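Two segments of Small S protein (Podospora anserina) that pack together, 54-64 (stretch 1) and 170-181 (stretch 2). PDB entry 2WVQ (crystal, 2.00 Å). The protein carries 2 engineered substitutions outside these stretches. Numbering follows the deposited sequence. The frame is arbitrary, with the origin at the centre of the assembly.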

# COMPACT_ATOMS: atom_id res chain seq x y z
N ALA A 54 -8.40 10.67 14.10
CA ALA A 54 -8.41 11.94 14.88
C ALA A 54 -7.24 12.83 14.45
O ALA A 54 -7.35 14.07 14.39
N ARG A 55 -6.11 12.21 14.14
CA ARG A 55 -4.92 12.96 13.82
C ARG A 55 -4.98 13.56 12.42
O ARG A 55 -4.51 14.72 12.19
N LEU A 56 -5.57 12.79 11.49
CA LEU A 56 -5.85 13.25 10.13
C LEU A 56 -6.85 14.42 10.19
O LEU A 56 -6.64 15.50 9.58
N SER A 57 -7.93 14.24 10.93
CA SER A 57 -8.85 15.35 11.04
C SER A 57 -8.27 16.61 11.75
O SER A 57 -8.63 17.71 11.36
N ARG A 58 -7.40 16.43 12.75
CA ARG A 58 -6.69 17.53 13.37
C ARG A 58 -5.97 18.39 12.36
O ARG A 58 -6.00 19.61 12.47
N TRP A 59 -5.33 17.74 11.37
CA TRP A 59 -4.66 18.43 10.30
C TRP A 59 -5.59 19.32 9.48
O TRP A 59 -5.22 20.47 9.17
N GLY A 60 -6.75 18.80 9.10
CA GLY A 60 -7.70 19.61 8.34
C GLY A 60 -8.15 20.83 9.13
O GLY A 60 -8.34 21.92 8.55
N GLU A 61 -8.30 20.66 10.44
CA GLU A 61 -8.67 21.79 11.32
C GLU A 61 -7.56 22.82 11.43
O GLU A 61 -7.83 24.04 11.44
N ALA A 62 -6.31 22.33 11.55
CA ALA A 62 -5.13 23.17 11.72
C ALA A 62 -4.89 24.11 10.52
O ALA A 62 -4.51 25.29 10.66
N VAL A 63 -5.10 23.52 9.35
CA VAL A 63 -4.96 24.16 8.06
C VAL A 63 -6.23 24.92 7.59
O VAL A 63 -6.21 25.59 6.57
N LYS A 64 -7.34 24.82 8.34
CA LYS A 64 -8.62 25.45 7.95
C LYS A 64 -9.06 24.97 6.56
O LYS A 64 -9.42 25.76 5.67
N PHE A 170 1.63 9.49 6.28
CA PHE A 170 1.03 10.45 5.38
C PHE A 170 0.70 11.78 6.09
O PHE A 170 0.86 12.83 5.49
N VAL A 171 0.25 11.71 7.36
CA VAL A 171 -0.08 12.90 8.15
C VAL A 171 1.22 13.60 8.59
O VAL A 171 1.23 14.83 8.73
N ASP A 172 2.32 12.84 8.77
CA ASP A 172 3.67 13.43 8.92
C ASP A 172 4.01 14.31 7.73
O ASP A 172 4.47 15.45 7.91
N GLU A 173 3.83 13.78 6.52
CA GLU A 173 4.07 14.50 5.26
C GLU A 173 3.20 15.77 5.13
O GLU A 173 3.70 16.84 4.75
N LEU A 174 1.92 15.64 5.47
CA LEU A 174 0.92 16.74 5.47
C LEU A 174 1.27 17.86 6.44
O LEU A 174 1.14 19.05 6.10
N GLU A 175 1.66 17.47 7.65
CA GLU A 175 2.08 18.42 8.67
C GLU A 175 3.41 19.13 8.32
O GLU A 175 3.63 20.26 8.73
N LYS A 176 4.28 18.45 7.57
CA LYS A 176 5.55 19.01 7.11
C LYS A 176 5.34 20.14 6.08
O LYS A 176 6.13 21.08 6.01
N ALA A 177 4.29 20.04 5.26
CA ALA A 177 4.09 20.99 4.16
C ALA A 177 3.41 22.31 4.58
O ALA A 177 3.25 23.22 3.77
N PHE A 178 2.99 22.39 5.85
CA PHE A 178 2.26 23.56 6.36
C PHE A 178 2.77 24.01 7.74
O PHE A 178 3.21 23.17 8.53
N PRO A 179 2.75 25.34 8.01
CA PRO A 179 3.33 25.88 9.25
C PRO A 179 2.45 25.69 10.51
O PRO A 179 2.12 26.67 11.19
N ILE A 180 2.09 24.44 10.84
CA ILE A 180 1.07 24.21 11.87
C ILE A 180 1.52 23.47 13.15
O ILE A 180 0.69 22.88 13.85
N GLU A 181 2.81 23.52 13.47
CA GLU A 181 3.29 22.73 14.60
C GLU A 181 2.60 23.12 15.92
O GLU A 181 1.96 22.26 16.56

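The two helices run nearly parallel, their axes 14° apart and 10.1 Å at closest approach. Ala 54 and Ser 57 are out of reach of stretch 2. Arg 55 leaves its helix sideways, but its extended t, t, t chain brings the guanidinium across. Arg 55 NH2 forms a salt bridge with Asp 172 OD2 at 2.6 Å, and Arg 55 NE forms another with Glu 175 OE1 at 3.1 Å. Arg 55 NH2 also donates to Glu 175 OE2 at 3.2 Å. Both carboxylates lie near the guanidinium plane, where its N-H groups point; Val 171 CG1 covers one face. Water 1 links Arg 55 O (2.7 Å) to Glu 175 OE1 (2.5 Å).

Leu 56 (t, p) places CD1 3.9 Å from Val 171 CG2 and 4.1 Å from Leu 174 CD2. Trp 59 points toward stretch 2, with chi1 t. Leu 174 CG sits over the six-membered ring of Trp 59, 3.8 Å from its centroid. Trp 59 NE1 donates a weak hydrogen bond to Leu 174 O at 3.1 Å. The indole edge meets the face of Phe 178 (chi1 m), with centroids 5.7 Å apart.

Trp 59 CD1 also lies 3.4 Å from Ile 180 CD1. Ala 62 CB touches that same methyl at 3.5 Å. Val 63 lays CG2 over the Phe 178 ring, 4.1 Å from its centroid. Lys 64 makes no contact.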

# COMPACT_ATOMS: atom_id res chain seq x y z
CB ALA A 54 -8.33 11.66 16.41
CB ARG A 55 -3.68 12.12 14.03
CG ARG A 55 -2.42 12.96 14.00
CD ARG A 55 -1.24 12.16 13.62
NE ARG A 55 -0.11 12.96 13.16
CZ ARG A 55 0.98 12.44 12.61
NH1 ARG A 55 1.07 11.11 12.44
NH2 ARG A 55 1.96 13.22 12.20
CB LEU A 56 -6.40 12.09 9.25
CG LEU A 56 -6.84 12.37 7.79
CD1 LEU A 56 -5.74 12.86 6.92
CD2 LEU A 56 -7.55 11.16 7.09
CB SER A 57 -10.21 14.94 11.58
OG SER A 57 -10.27 15.02 12.97
CB ARG A 58 -5.74 17.12 14.50
CG ARG A 58 -5.31 18.30 15.48
CD ARG A 58 -4.27 17.82 16.49
NE ARG A 58 -4.78 16.62 17.17
CZ ARG A 58 -4.19 15.41 17.23
NH1 ARG A 58 -3.02 15.19 16.67
NH2 ARG A 58 -4.79 14.42 17.89
CB TRP A 59 -3.93 17.46 9.35
CG TRP A 59 -3.27 18.21 8.24
CD1 TRP A 59 -2.04 18.79 8.27
CD2 TRP A 59 -3.81 18.47 6.94
NE1 TRP A 59 -1.78 19.41 7.08
CE2 TRP A 59 -2.85 19.22 6.24
CE3 TRP A 59 -5.01 18.13 6.30
CZ2 TRP A 59 -3.03 19.64 4.92
CZ3 TRP A 59 -5.19 18.54 4.98
CH2 TRP A 59 -4.22 19.30 4.31
CB GLU A 61 -9.05 21.27 12.72
CG GLU A 61 -9.57 22.32 13.72
CD GLU A 61 -10.98 22.82 13.40
OE1 GLU A 61 -11.60 22.35 12.43
OE2 GLU A 61 -11.48 23.69 14.15
CB ALA A 62 -3.92 22.30 11.92
CB VAL A 63 -4.55 22.98 7.13
CG1 VAL A 63 -5.67 22.50 6.17
CG2 VAL A 63 -3.17 23.12 6.62
CB LYS A 64 -8.53 26.99 8.03
CG LYS A 64 -8.06 27.48 9.38
CD LYS A 64 -8.07 29.01 9.51
CE LYS A 64 -8.30 29.45 10.98
NZ LYS A 64 -7.17 29.08 11.89
CB PHE A 170 -0.20 9.90 4.66
CG PHE A 170 0.12 8.94 3.52
CD1 PHE A 170 -0.58 7.72 3.40
CD2 PHE A 170 1.06 9.24 2.55
CE1 PHE A 170 -0.34 6.85 2.34
CE2 PHE A 170 1.32 8.37 1.49
CZ PHE A 170 0.62 7.17 1.39
CB VAL A 171 -1.12 12.64 9.31
CG1 VAL A 171 -1.44 13.92 10.10
CG2 VAL A 171 -2.43 12.08 8.79
CB ASP A 172 4.78 12.37 9.05
CG ASP A 172 4.75 11.59 10.37
OD1 ASP A 172 5.47 10.57 10.48
OD2 ASP A 172 4.01 12.00 11.29
CB GLU A 173 3.82 13.57 4.06
CG GLU A 173 5.05 12.88 3.50
CD GLU A 173 4.80 12.24 2.13
OE1 GLU A 173 5.32 12.75 1.11
OE2 GLU A 173 4.06 11.22 2.08
CB LEU A 174 -0.45 16.20 5.85
CG LEU A 174 -1.66 16.05 4.92
CD1 LEU A 174 -1.36 16.15 3.44
CD2 LEU A 174 -2.48 14.81 5.25
CB GLU A 175 2.17 17.75 10.05
CG GLU A 175 0.82 17.43 10.71
CD GLU A 175 0.97 16.52 11.93
OE1 GLU A 175 -0.03 15.92 12.40
OE2 GLU A 175 2.10 16.39 12.43
CB LYS A 176 6.45 17.90 6.51
CG LYS A 176 7.97 18.03 6.74
CD LYS A 176 8.65 18.91 5.66
CE LYS A 176 10.06 19.34 6.05
NZ LYS A 176 11.00 18.17 6.19
CB ALA A 177 3.32 20.31 3.02
CB PHE A 178 0.74 23.27 6.36
CG PHE A 178 0.18 23.02 4.98
CD1 PHE A 178 0.23 21.75 4.39
CD2 PHE A 178 -0.39 24.07 4.26
CE1 PHE A 178 -0.28 21.56 3.10
CE2 PHE A 178 -0.90 23.87 2.99
CZ PHE A 178 -0.83 22.61 2.41
CB PRO A 179 3.46 27.38 8.92
CG PRO A 179 2.29 27.65 8.07
CD PRO A 179 2.19 26.42 7.17
CB ILE A 180 -0.20 23.53 11.28
CG1 ILE A 180 0.16 22.16 10.66
CG2 ILE A 180 -0.90 24.46 10.29
CD1 ILE A 180 -1.02 21.32 10.25
CB GLU A 181 4.82 22.78 14.74
CG GLU A 181 5.39 21.45 15.20
CD GLU A 181 6.59 21.59 16.11
OE1 GLU A 181 7.64 22.12 15.66
OE2 GLU A 181 6.49 21.15 17.28
O HOH W 1 -2.48 16.46 12.49
O HOH W 2 3.95 9.97 13.01